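Local coordinates for protein lipopolysaccharide core heptose(I) kinase RfaP (Pseudomonas aeruginosa, PDB 6DFL) that phosphorylates the first heptose of the lipopolysaccharide core with ATP, a step in outer membrane biogenesis, and also acts as a protein-tyrosine kinase, at residues A[128-133]-A[215-220]; A[139-144]-A[221-226]; A[164-169]-A[208-213]. One frame throughout, in Å; residues are numbered along the deposited sequence.

Contact 1: A[128-133]-A[215-220]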
loop_
_atom_site.group_PDB
_atom_site.type_symbol
_atom_site.label_atom_id
_atom_site.label_comp_id
_atom_site.label_asym_id
_atom_site.label_seq_id
_atom_site.Cartn_x
_atom_site.Cartn_y
_atom_site.Cartn_z
ATOM N N GLN A 128 -2.962 -8.256 -11.197
ATOM C CA GLN A 128 -4.100 -8.619 -12.042
ATOM C C GLN A 128 -4.513 -10.083 -11.952
ATOM O O GLN A 128 -5.695 -10.377 -11.744
ATOM C CB GLN A 128 -3.770 -8.299 -13.497
ATOM C CG GLN A 128 -4.724 -7.362 -14.184
ATOM C CD GLN A 128 -4.189 -6.931 -15.536
ATOM O OE1 GLN A 128 -3.014 -7.176 -15.849
ATOM N NE2 GLN A 128 -5.040 -6.294 -16.350
ATOM N N ASP A 129 -3.553 -10.999 -12.115
ATOM C CA ASP A 129 -3.828 -12.426 -12.264
ATOM C C ASP A 129 -2.967 -13.258 -11.333
ATOM O O ASP A 129 -2.498 -14.339 -11.696
ATOM C CB ASP A 129 -3.628 -12.870 -13.713
ATOM C CG ASP A 129 -2.453 -12.167 -14.383
ATOM O OD1 ASP A 129 -1.336 -12.197 -13.795
ATOM O OD2 ASP A 129 -2.656 -11.596 -15.492
ATOM N N TRP A 130 -2.752 -12.766 -10.111
ATOM C CA TRP A 130 -2.090 -13.570 -9.085
ATOM C C TRP A 130 -2.932 -14.768 -8.680
ATOM O O TRP A 130 -2.384 -15.793 -8.254
ATOM C CB TRP A 130 -1.790 -12.720 -7.851
ATOM C CG TRP A 130 -0.574 -11.888 -7.983
ATOM C CD1 TRP A 130 0.194 -11.726 -9.099
ATOM C CD2 TRP A 130 0.019 -11.090 -6.964
ATOM N NE1 TRP A 130 1.234 -10.864 -8.838
ATOM C CE2 TRP A 130 1.154 -10.469 -7.526
ATOM C CE3 TRP A 130 -0.296 -10.840 -5.624
ATOM C CZ2 TRP A 130 1.978 -9.613 -6.793
ATOM C CZ3 TRP A 130 0.510 -9.986 -4.903
ATOM C CH2 TRP A 130 1.636 -9.378 -5.490
ATOM N N ARG A 131 -4.256 -14.652 -8.782
ATOM C CA ARG A 131 -5.120 -15.779 -8.459
ATOM C C ARG A 131 -4.765 -16.996 -9.300
ATOM O O ARG A 131 -4.753 -18.123 -8.792
ATOM C CB ARG A 131 -6.579 -15.383 -8.657
ATOM C CG ARG A 131 -7.155 -14.545 -7.531
ATOM C CD ARG A 131 -8.046 -15.387 -6.644
ATOM N NE ARG A 131 -9.206 -15.885 -7.380
ATOM C CZ ARG A 131 -10.023 -16.837 -6.937
ATOM N NH1 ARG A 131 -9.809 -17.410 -5.753
ATOM N NH2 ARG A 131 -11.050 -17.224 -7.682
ATOM N N GLU A 132 -4.429 -16.782 -10.577
ATOM C CA GLU A 132 -4.140 -17.872 -11.500
ATOM C C GLU A 132 -2.674 -17.984 -11.886
ATOM O O GLU A 132 -2.237 -19.075 -12.263
ATOM C CB GLU A 132 -4.978 -17.721 -12.781
ATOM C CG GLU A 132 -4.872 -18.888 -13.780
ATOM C CD GLU A 132 -5.841 -20.033 -13.486
ATOM O OE1 GLU A 132 -6.240 -20.198 -12.311
ATOM O OE2 GLU A 132 -6.207 -20.762 -14.441
ATOM N N ARG A 133 -1.910 -16.900 -11.826
ATOM C CA ARG A 133 -0.471 -16.930 -12.072
ATOM C C ARG A 133 0.245 -16.532 -10.792
ATOM O O ARG A 133 0.790 -15.414 -10.695
ATOM C CB ARG A 133 -0.093 -16.013 -13.233
ATOM C CG ARG A 133 0.404 -16.713 -14.490
ATOM C CD ARG A 133 0.488 -15.731 -15.667
ATOM N NE ARG A 133 -0.004 -16.340 -16.897
ATOM C CZ ARG A 133 -0.662 -15.685 -17.857
ATOM N NH1 ARG A 133 -1.076 -16.338 -18.939
ATOM N NH2 ARG A 133 -0.918 -14.385 -17.734
ATOM N N LEU A 215 -9.137 -7.461 -2.884
ATOM C CA LEU A 215 -9.869 -8.689 -2.583
ATOM C C LEU A 215 -9.672 -9.801 -3.602
ATOM O O LEU A 215 -10.093 -10.934 -3.335
ATOM C CB LEU A 215 -11.359 -8.396 -2.470
ATOM C CG LEU A 215 -11.677 -7.348 -1.415
ATOM C CD1 LEU A 215 -13.162 -7.090 -1.365
ATOM C CD2 LEU A 215 -11.113 -7.784 -0.024
ATOM N N ASP A 216 -9.027 -9.534 -4.734
ATOM C CA ASP A 216 -9.035 -10.465 -5.851
ATOM C C ASP A 216 -7.632 -10.894 -6.261
ATOM O O ASP A 216 -7.418 -11.311 -7.400
ATOM C CB ASP A 216 -9.781 -9.830 -7.034
ATOM C CG ASP A 216 -10.102 -10.823 -8.116
ATOM O OD1 ASP A 216 -10.799 -11.818 -7.816
ATOM O OD2 ASP A 216 -9.644 -10.610 -9.260
ATOM N N ILE A 217 -6.658 -10.810 -5.366
ATOM C CA ILE A 217 -5.296 -11.154 -5.726
ATOM C C ILE A 217 -4.780 -12.341 -4.922
ATOM O O ILE A 217 -3.576 -12.627 -4.947
ATOM C CB ILE A 217 -4.369 -9.941 -5.590
ATOM C CG1 ILE A 217 -4.282 -9.502 -4.118
ATOM C CG2 ILE A 217 -4.837 -8.801 -6.485
ATOM C CD1 ILE A 217 -3.441 -8.286 -3.922
ATOM N N GLY A 218 -5.659 -13.054 -4.227
ATOM C CA GLY A 218 -5.223 -14.237 -3.508
ATOM C C GLY A 218 -4.461 -13.951 -2.229
ATOM O O GLY A 218 -3.482 -14.644 -1.923
ATOM N N LEU A 219 -4.876 -12.945 -1.471
ATOM C CA LEU A 219 -4.276 -12.714 -0.166
ATOM C C LEU A 219 -4.809 -13.752 0.804
ATOM O O LEU A 219 -6.019 -13.811 1.056
ATOM C CB LEU A 219 -4.581 -11.308 0.344
ATOM C CG LEU A 219 -4.084 -10.127 -0.502
ATOM C CD1 LEU A 219 -4.444 -8.798 0.115
ATOM C CD2 LEU A 219 -2.608 -10.189 -0.773
ATOM N N THR A 220 -3.900 -14.555 1.367
ATOM C CA THR A 220 -4.275 -15.457 2.439
ATOM C C THR A 220 -4.679 -14.641 3.657
ATOM O O THR A 220 -4.447 -13.432 3.728
ATOM C CB THR A 220 -3.119 -16.395 2.792
ATOM O OG1 THR A 220 -2.183 -15.712 3.648
ATOM C CG2 THR A 220 -2.416 -16.867 1.515
#

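Contact 2: A[139-144]-A[221-226]. With G9S (S-[2-({N-[(2S)-2-hydroxy-3,3-dimethyl-4-(phosphonooxy)butanoyl]-beta-alanyl}amino)ethyl] hexadecanethioate), chain C.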
loop_
_atom_site.group_PDB
_atom_site.type_symbol
_atom_site.label_atom_id
_atom_site.label_comp_id
_atom_site.label_asym_id
_atom_site.label_seq_id
_atom_site.Cartn_x
_atom_site.Cartn_y
_atom_site.Cartn_z
ATOM N N LEU A 139 8.354 -12.437 -2.942
ATOM C CA LEU A 139 8.010 -11.200 -3.636
ATOM C C LEU A 139 6.649 -10.684 -3.189
ATOM O O LEU A 139 6.483 -9.492 -2.903
ATOM C CB LEU A 139 8.004 -11.409 -5.146
ATOM C CG LEU A 139 7.658 -10.098 -5.846
ATOM C CD1 LEU A 139 8.643 -9.017 -5.419
ATOM C CD2 LEU A 139 7.679 -10.271 -7.346
ATOM N N LYS A 140 5.669 -11.577 -3.110
ATOM C CA LYS A 140 4.332 -11.182 -2.698
ATOM C C LYS A 140 4.369 -10.509 -1.334
ATOM O O LYS A 140 3.961 -9.354 -1.181
ATOM C CB LYS A 140 3.426 -12.408 -2.685
ATOM C CG LYS A 140 1.997 -12.127 -2.324
ATOM C CD LYS A 140 1.258 -13.432 -2.233
ATOM C CE LYS A 140 -0.187 -13.211 -1.900
ATOM N NZ LYS A 140 -0.774 -14.518 -1.499
ATOM N N ARG A 141 4.907 -11.208 -0.333
ATOM C CA ARG A 141 4.897 -10.676 1.027
ATOM C C ARG A 141 5.704 -9.381 1.134
ATOM O O ARG A 141 5.304 -8.445 1.834
ATOM C CB ARG A 141 5.401 -11.744 1.991
ATOM C CG ARG A 141 4.469 -12.960 2.077
ATOM C CD ARG A 141 4.962 -13.942 3.143
ATOM N NE ARG A 141 5.867 -14.957 2.612
ATOM C CZ ARG A 141 5.505 -16.209 2.348
ATOM N NH1 ARG A 141 4.254 -16.610 2.554
ATOM N NH2 ARG A 141 6.404 -17.061 1.881
ATOM N N ALA A 142 6.811 -9.281 0.405
ATOM C CA ALA A 142 7.561 -8.030 0.411
ATOM C C ALA A 142 6.723 -6.865 -0.111
ATOM O O ALA A 142 6.821 -5.750 0.418
ATOM C CB ALA A 142 8.833 -8.186 -0.414
ATOM N N LEU A 143 5.893 -7.093 -1.140
ATOM C CA LEU A 143 5.038 -6.019 -1.645
ATOM C C LEU A 143 3.929 -5.680 -0.655
ATOM O O LEU A 143 3.699 -4.507 -0.349
ATOM C CB LEU A 143 4.454 -6.412 -2.999
ATOM C CG LEU A 143 5.477 -6.355 -4.122
ATOM C CD1 LEU A 143 4.991 -7.110 -5.333
ATOM C CD2 LEU A 143 5.756 -4.919 -4.483
ATOM N N VAL A 144 3.233 -6.699 -0.138
ATOM C CA VAL A 144 2.258 -6.468 0.924
ATOM C C VAL A 144 2.873 -5.613 2.027
ATOM O O VAL A 144 2.269 -4.640 2.493
ATOM C CB VAL A 144 1.747 -7.807 1.488
ATOM C CG1 VAL A 144 0.974 -7.557 2.764
ATOM C CG2 VAL A 144 0.882 -8.535 0.464
ATOM N N ARG A 221 -5.302 -15.314 4.631
ATOM C CA ARG A 221 -5.555 -14.644 5.898
ATOM C C ARG A 221 -4.260 -14.137 6.491
ATOM O O ARG A 221 -4.246 -13.102 7.163
ATOM C CB ARG A 221 -6.242 -15.578 6.887
ATOM C CG ARG A 221 -7.653 -15.938 6.531
ATOM C CD ARG A 221 -8.087 -17.106 7.361
ATOM N NE ARG A 221 -8.996 -17.986 6.642
ATOM C CZ ARG A 221 -9.000 -19.310 6.759
ATOM N NH1 ARG A 221 -8.129 -19.915 7.560
ATOM N NH2 ARG A 221 -9.871 -20.033 6.065
ATOM N N ARG A 222 -3.157 -14.828 6.219
ATOM C CA ARG A 222 -1.902 -14.455 6.848
ATOM C C ARG A 222 -1.230 -13.303 6.120
ATOM O O ARG A 222 -0.563 -12.478 6.757
ATOM C CB ARG A 222 -0.991 -15.680 6.940
ATOM C CG ARG A 222 -1.349 -16.552 8.127
ATOM C CD ARG A 222 -1.098 -18.023 7.887
ATOM N NE ARG A 222 -2.212 -18.615 7.162
ATOM C CZ ARG A 222 -2.152 -19.034 5.910
ATOM N NH1 ARG A 222 -3.237 -19.545 5.356
ATOM N NH2 ARG A 222 -1.019 -18.953 5.224
ATOM N N ASP A 223 -1.396 -13.213 4.800
ATOM C CA ASP A 223 -0.944 -12.009 4.113
ATOM C C ASP A 223 -1.641 -10.773 4.659
ATOM O O ASP A 223 -1.065 -9.687 4.660
ATOM C CB ASP A 223 -1.176 -12.130 2.609
ATOM C CG ASP A 223 -0.511 -13.354 2.007
ATOM O OD1 ASP A 223 0.602 -13.741 2.462
ATOM O OD2 ASP A 223 -1.111 -13.927 1.063
ATOM N N LYS A 224 -2.864 -10.916 5.156
ATOM C CA LYS A 224 -3.551 -9.754 5.705
ATOM C C LYS A 224 -3.062 -9.425 7.116
ATOM O O LYS A 224 -2.906 -8.244 7.457
ATOM C CB LYS A 224 -5.072 -9.978 5.683
ATOM C CG LYS A 224 -5.675 -10.176 4.281
ATOM C CD LYS A 224 -7.125 -10.635 4.366
ATOM C CE LYS A 224 -7.561 -11.310 3.079
ATOM N NZ LYS A 224 -9.017 -11.635 3.110
ATOM N N LEU A 225 -2.819 -10.448 7.951
ATOM C CA LEU A 225 -2.204 -10.211 9.264
ATOM C C LEU A 225 -0.806 -9.625 9.114
ATOM O O LEU A 225 -0.449 -8.677 9.820
ATOM C CB LEU A 225 -2.157 -11.503 10.083
ATOM C CG LEU A 225 -3.488 -12.211 10.340
ATOM C CD1 LEU A 225 -3.273 -13.597 10.910
ATOM C CD2 LEU A 225 -4.341 -11.370 11.251
ATOM N N ARG A 226 0.007 -10.182 8.211
ATOM C CA ARG A 226 1.275 -9.541 7.884
ATOM C C ARG A 226 1.067 -8.065 7.590
ATOM O O ARG A 226 1.794 -7.213 8.106
ATOM C CB ARG A 226 1.921 -10.224 6.677
ATOM C CG ARG A 226 2.894 -11.326 6.999
ATOM C CD ARG A 226 3.239 -12.206 5.814
ATOM N NE ARG A 226 3.553 -13.571 6.234
ATOM C CZ ARG A 226 2.789 -14.641 6.002
ATOM N NH1 ARG A 226 1.654 -14.532 5.312
ATOM N NH2 ARG A 226 3.165 -15.837 6.448
HETATM C C1 G9S C . -7.758 -11.959 10.255
HETATM C C2 G9S C . -8.363 -14.403 10.136
HETATM C C3 G9S C . -9.418 -15.494 10.226
HETATM C C4 G9S C . -10.136 -15.610 11.559
HETATM C C5 G9S C . -9.826 -14.301 13.818
HETATM C C6 G9S C . -7.922 -15.824 14.879
HETATM C C7 G9S C . -7.840 -17.001 15.820
HETATM C C8 G9S C . -7.240 -16.179 13.584
HETATM C C10 G9S C . -8.849 -8.987 8.763
HETATM C C11 G9S C . -9.836 -7.993 8.216
HETATM C C12 G9S C . -9.306 -7.111 7.110
HETATM C C13 G9S C . -7.906 -7.440 6.623
HETATM C C14 G9S C . -6.839 -6.359 6.843
HETATM C C15 G9S C . -6.479 -5.489 5.649
HETATM C C16 G9S C . -5.586 -6.083 4.586
HETATM N N2 G9S C . -8.739 -13.011 10.335
HETATM C C19 G9S C . -7.450 -11.434 8.876
HETATM C C20 G9S C . -7.225 -14.669 15.531
HETATM C C21 G9S C . -4.723 -5.135 3.759
HETATM C C22 G9S C . -4.314 -5.689 2.397
HETATM C C23 G9S C . -3.827 -4.734 1.347
HETATM C C24 G9S C . -2.422 -4.975 0.836
HETATM C C25 G9S C . -1.921 -4.218 -0.388
HETATM C C26 G9S C . -0.756 -4.826 -1.175
HETATM C C27 G9S C . -1.104 -5.774 -2.307
HETATM C C28 G9S C . 0.025 -6.151 -3.220
HETATM C C29 G9S C . -0.086 -5.764 -4.661
HETATM C C30 G9S C . -9.441 -15.518 14.670
HETATM N N3 G9S C . -10.152 -14.378 12.386
HETATM O O2 G9S C . -7.194 -14.699 9.910
HETATM O O3 G9S C . -8.215 -8.770 9.788
HETATM O O4 G9S C . -9.880 -13.201 14.360
HETATM O O5 G9S C . -10.155 -16.624 14.252
HETATM O O6 G9S C . -8.858 -17.101 16.766
HETATM O O8 G9S C . -9.861 -18.138 18.839
HETATM O O9 G9S C . -7.855 -16.645 19.061
HETATM P P1 G9S C . -8.570 -17.669 18.202
HETATM S S1 G9S C . -8.809 -10.613 8.055
#

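Contact 3: A[164-169]-A[208-213]. With G9S (S-[2-({N-[(2S)-2-hydroxy-3,3-dimethyl-4-(phosphonooxy)butanoyl]-beta-alanyl}amino)ethyl] hexadecanethioate), chain C.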
loop_
_atom_site.group_PDB
_atom_site.type_symbol
_atom_site.label_atom_id
_atom_site.label_comp_id
_atom_site.label_asym_id
_atom_site.label_seq_id
_atom_site.Cartn_x
_atom_site.Cartn_y
_atom_site.Cartn_z
ATOM N N CYS A 164 -6.966 5.476 -1.468
ATOM C CA CYS A 164 -5.909 4.530 -1.139
ATOM C C CYS A 164 -6.254 3.168 -1.729
ATOM O O CYS A 164 -6.908 2.333 -1.105
ATOM C CB CYS A 164 -5.732 4.460 0.367
ATOM S SG CYS A 164 -4.141 3.865 0.799
ATOM N N TYR A 165 -5.853 2.959 -2.976
ATOM C CA TYR A 165 -6.087 1.701 -3.662
ATOM C C TYR A 165 -4.762 1.201 -4.188
ATOM O O TYR A 165 -3.836 1.985 -4.425
ATOM C CB TYR A 165 -7.059 1.833 -4.846
ATOM C CG TYR A 165 -8.145 2.832 -4.635
ATOM C CD1 TYR A 165 -9.026 2.712 -3.572
ATOM C CD2 TYR A 165 -8.326 3.896 -5.531
ATOM C CE1 TYR A 165 -10.055 3.644 -3.380
ATOM C CE2 TYR A 165 -9.360 4.829 -5.360
ATOM C CZ TYR A 165 -10.218 4.692 -4.284
ATOM O OH TYR A 165 -11.219 5.607 -4.087
ATOM N N ILE A 166 -4.696 -0.108 -4.431
ATOM C CA ILE A 166 -3.453 -0.648 -4.963
ATOM C C ILE A 166 -3.104 -0.025 -6.306
ATOM O O ILE A 166 -1.925 0.103 -6.638
ATOM C CB ILE A 166 -3.491 -2.188 -5.014
ATOM C CG1 ILE A 166 -4.732 -2.716 -5.724
ATOM C CG2 ILE A 166 -3.440 -2.738 -3.591
ATOM C CD1 ILE A 166 -4.720 -4.220 -5.927
ATOM N N CYS A 167 -4.097 0.431 -7.087
ATOM C CA CYS A 167 -3.697 1.016 -8.362
ATOM C C CYS A 167 -2.953 2.337 -8.176
ATOM O O CYS A 167 -2.216 2.750 -9.073
ATOM C CB CYS A 167 -4.894 1.176 -9.313
ATOM S SG CYS A 167 -6.314 2.131 -8.796
ATOM N N HIS A 168 -3.078 2.994 -7.023
ATOM C CA HIS A 168 -2.349 4.235 -6.804
ATOM C C HIS A 168 -0.985 4.012 -6.187
ATOM O O HIS A 168 -0.395 4.957 -5.641
ATOM C CB HIS A 168 -3.181 5.194 -5.968
ATOM C CG HIS A 168 -4.356 5.724 -6.712
ATOM N ND1 HIS A 168 -5.580 5.938 -6.121
ATOM C CD2 HIS A 168 -4.509 6.036 -8.026
ATOM C CE1 HIS A 168 -6.432 6.384 -7.029
ATOM N NE2 HIS A 168 -5.804 6.461 -8.189
ATOM N N PHE A 169 -0.460 2.795 -6.278
ATOM C CA PHE A 169 0.911 2.502 -5.876
ATOM C C PHE A 169 1.664 2.015 -7.103
ATOM O O PHE A 169 1.241 1.048 -7.745
ATOM C CB PHE A 169 0.945 1.464 -4.753
ATOM C CG PHE A 169 0.408 1.977 -3.469
ATOM C CD1 PHE A 169 1.272 2.516 -2.507
ATOM C CD2 PHE A 169 -0.950 1.958 -3.214
ATOM C CE1 PHE A 169 0.787 3.017 -1.341
ATOM C CE2 PHE A 169 -1.448 2.468 -2.028
ATOM C CZ PHE A 169 -0.568 2.996 -1.093
ATOM N N ALA A 208 -9.705 0.677 4.801
ATOM C CA ALA A 208 -10.837 0.021 4.161
ATOM C C ALA A 208 -10.662 0.001 2.651
ATOM O O ALA A 208 -10.721 -1.055 2.013
ATOM C CB ALA A 208 -12.128 0.735 4.550
ATOM N N ALA A 209 -10.419 1.168 2.060
ATOM C CA ALA A 209 -10.321 1.243 0.607
ATOM C C ALA A 209 -9.147 0.414 0.100
ATOM O O ALA A 209 -9.277 -0.316 -0.891
ATOM C CB ALA A 209 -10.199 2.699 0.171
ATOM N N LEU A 210 -7.995 0.478 0.780
ATOM C CA LEU A 210 -6.873 -0.325 0.315
ATOM C C LEU A 210 -7.239 -1.798 0.297
ATOM O O LEU A 210 -6.961 -2.505 -0.681
ATOM C CB LEU A 210 -5.651 -0.074 1.177
ATOM C CG LEU A 210 -4.464 -0.822 0.604
ATOM C CD1 LEU A 210 -4.144 -0.346 -0.785
ATOM C CD2 LEU A 210 -3.256 -0.662 1.522
ATOM N N TYR A 211 -7.936 -2.259 1.334
ATOM C CA TYR A 211 -8.350 -3.654 1.393
ATOM C C TYR A 211 -9.325 -3.998 0.261
ATOM O O TYR A 211 -9.157 -5.007 -0.426
ATOM C CB TYR A 211 -8.981 -3.944 2.752
ATOM C CG TYR A 211 -9.351 -5.390 2.973
ATOM C CD1 TYR A 211 -8.609 -6.414 2.406
ATOM C CD2 TYR A 211 -10.459 -5.728 3.737
ATOM C CE1 TYR A 211 -8.952 -7.743 2.605
ATOM C CE2 TYR A 211 -10.805 -7.049 3.947
ATOM C CZ TYR A 211 -10.057 -8.049 3.366
ATOM O OH TYR A 211 -10.402 -9.366 3.570
ATOM N N PHE A 212 -10.363 -3.188 0.064
ATOM C CA PHE A 212 -11.341 -3.558 -0.957
ATOM C C PHE A 212 -10.717 -3.546 -2.336
ATOM O O PHE A 212 -11.096 -4.351 -3.184
ATOM C CB PHE A 212 -12.558 -2.648 -0.878
ATOM C CG PHE A 212 -13.161 -2.600 0.508
ATOM C CD1 PHE A 212 -13.067 -3.701 1.347
ATOM C CD2 PHE A 212 -13.783 -1.463 0.983
ATOM C CE1 PHE A 212 -13.601 -3.681 2.610
ATOM C CE2 PHE A 212 -14.319 -1.444 2.274
ATOM C CZ PHE A 212 -14.218 -2.557 3.075
ATOM N N SER A 213 -9.710 -2.714 -2.562
ATOM C CA SER A 213 -9.050 -2.777 -3.857
ATOM C C SER A 213 -8.237 -4.047 -4.037
ATOM O O SER A 213 -7.694 -4.261 -5.121
ATOM C CB SER A 213 -8.160 -1.550 -4.059
ATOM O OG SER A 213 -6.843 -1.766 -3.580
HETATM C C1 G9S C . -7.758 -11.959 10.255
HETATM C C2 G9S C . -8.363 -14.403 10.136
HETATM C C3 G9S C . -9.418 -15.494 10.226
HETATM C C4 G9S C . -10.136 -15.610 11.559
HETATM C C5 G9S C . -9.826 -14.301 13.818
HETATM C C6 G9S C . -7.922 -15.824 14.879
HETATM C C7 G9S C . -7.840 -17.001 15.820
HETATM C C8 G9S C . -7.240 -16.179 13.584
HETATM C C10 G9S C . -8.849 -8.987 8.763
HETATM C C11 G9S C . -9.836 -7.993 8.216
HETATM C C12 G9S C . -9.306 -7.111 7.110
HETATM C C13 G9S C . -7.906 -7.440 6.623
HETATM C C14 G9S C . -6.839 -6.359 6.843
HETATM C C15 G9S C . -6.479 -5.489 5.649
HETATM C C16 G9S C . -5.586 -6.083 4.586
HETATM N N2 G9S C . -8.739 -13.011 10.335
HETATM C C19 G9S C . -7.450 -11.434 8.876
HETATM C C20 G9S C . -7.225 -14.669 15.531
HETATM C C21 G9S C . -4.723 -5.135 3.759
HETATM C C22 G9S C . -4.314 -5.689 2.397
HETATM C C23 G9S C . -3.827 -4.734 1.347
HETATM C C24 G9S C . -2.422 -4.975 0.836
HETATM C C25 G9S C . -1.921 -4.218 -0.388
HETATM C C26 G9S C . -0.756 -4.826 -1.175
HETATM C C27 G9S C . -1.104 -5.774 -2.307
HETATM C C28 G9S C . 0.025 -6.151 -3.220
HETATM C C29 G9S C . -0.086 -5.764 -4.661
HETATM C C30 G9S C . -9.441 -15.518 14.670
HETATM N N3 G9S C . -10.152 -14.378 12.386
HETATM O O2 G9S C . -7.194 -14.699 9.910
HETATM O O3 G9S C . -8.215 -8.770 9.788
HETATM O O4 G9S C . -9.880 -13.201 14.360
HETATM O O5 G9S C . -10.155 -16.624 14.252
HETATM O O6 G9S C . -8.858 -17.101 16.766
HETATM O O8 G9S C . -9.861 -18.138 18.839
HETATM O O9 G9S C . -7.855 -16.645 19.061
HETATM P P1 G9S C . -8.570 -17.669 18.202
HETATM S S1 G9S C . -8.809 -10.613 8.055
#

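Contact 1: A[128-133]-A[215-220]
Asp129 O is gripped by two backbone N-H groups of its own segment. Arg133 N binds it at 2.6 Å, and Glu132 N adds a weak bond. The resulting turn lies between helix 123-127 and helix 137-156 of the protein kinase-like fold. It packs against the loop that leads from helix 200-212 to helix 221-232. No hydrogen bond joins the two loops, so they meet mainly by side chains packing on backbone. Trp130 points toward the other loop, with CG anti to the carbonyl carbon (chi1 -81°). Its CB lies 3.4 Å from Ile217 O. The same oxygen sits at the edge of the indole, in the ring plane, 3.8 Å from Trp130 CE3. Ile217 runs side by side with Trp130 and points the same way, its CB 4.2 Å from Trp130 CE3. The indole also rests on Lys140 and Leu143 of helix 137-156, while Ile217 touches the bound acyl-pantetheine. Arg131 lies nearer the surface. Its chain bends at chi2 and chi3 over the backbone of Asp216 and Gly218. NE of Arg131 is 4.4 Å from OD1 of Asp216, but no N-H points at that oxygen. The attraction there is probably one of charge alone. Gly218 turns the second loop with a positive phi of 75°, and its O accepts a hydrogen bond from Lys140 NZ. Thr220 then N-caps helix 221-232 through OG1, which accepts from Asp223 N. The tightest touch between the loops is Arg131 CG on Asp216 O, at 3.2 Å.

Contact 2: A[139-144]-A[221-226]
Two helices, 137-156 and 221-232, pack here with their local axes 9.9 Å apart and crossing at -39°. A salt-bridge network carries the contact. Lys140 has CG anti to the backbone N (chi1 -178°) and is extended beyond CG, so its ammonium spans the gap between the helices. NZ of Lys140 gives a hydrogen bond of 2.7 Å to OD2 of Asp223. It meets that oxygen from above the carboxylate plane. The other oxygen, Asp223 OD1, takes Arg226 NH1 at 3.1 Å, one helical turn further on. NZ of Lys140 also binds Gly218 O and an acidic side chain of another protein in the assembly. NE and NH2 of Arg226 also make salt bridges to acid on that protein. The packing is made by aliphatic carbons. Arg141 lays CD over one face of the Arg226 guanidinium, 3.4 Å above its plane and toward the rim. The two guanidinium planes are 51° apart, and the strongest polar partner of Arg141 is backbone of the other protein. Val144 sets CG1 3.5 Å from Asp223 O. The ligand lies along another side of helix 221-232. CB of Arg221 is 3.3 Å from G9S O2, and CD2 of Leu225 is 3.6 Å from G9S C1. The ligand has the form of an acylated phosphopantetheine arm, consistent with the partner being an acyl carrier protein. Like charges also come close, with Arg141 NH1 4.1 Å from Arg226 NH2. Asp223 probably offsets part of this buried positive charge and stays ionised, and acidic side chains of the partner protein probably balance more.

Contact 3: A[164-169]-A[208-213]
The loop 164-169, with a 3-10 turn at 166-167, runs past the end of helix 200-212, and Tyr165 CA comes within 4.5 Å of Leu210 CA. It directly follows Asp163, the active-site residue by similarity, in the His-Arg-Asp segment of the kinase-like catalytic loop. Ser213 carries the polar link. Its OG occupies the crowded position between N and C (chi1 90°). There it accepts a nearly straight bond from Ile166 N, at 2.8 Å and 169°. The same hydroxyl donates to Leu210 O at 3.0 Å, in the carbonyl plane and on a lone pair. The hydroxyl therefore relays from the loop N-H to a carbonyl of the last helical turn, and both bonds fix its rotation. Apolar contacts surround this bridge. Leu210 CD1 touches Ile166 CG2 at 3.8 Å, with the two side chains crossing at about a right angle, and also reaches Phe169 CE2. Ala209 CB lies at the edge of the Tyr165 ring, 3.7 Å from CE1. The OH of that ring makes a weak hydrogen bond to Asp163 OD1. The acyl chain passes close by. Ile166 CG2 lies 3.8 Å from G9S C25. Tyr211 turns away from the loop and presents one ring face to the chain, with G9S C13 3.9 Å above the ring centre.

How the contacts relate
The three contacts lie in the mainly helical part of the kinase-like fold. Contacts 1 and 2 have centres 12 Å apart, and each is 14 Å from contact 3. The segments of contacts 1 and 2 alternate along the chain, and contact 3 is nested inside the loops that both close. Contact 1 leads straight into contact 2, as its two loops run to helices 137-156 and 221-232. Helix 200-212 of contact 3 comes just before that second loop. A probable hydrogen bond from Lys224 to Tyr211 joins contacts 2 and 3. All three contribute residues to the acyl-pantetheine pocket, so the bound acyl chain runs through one connected region.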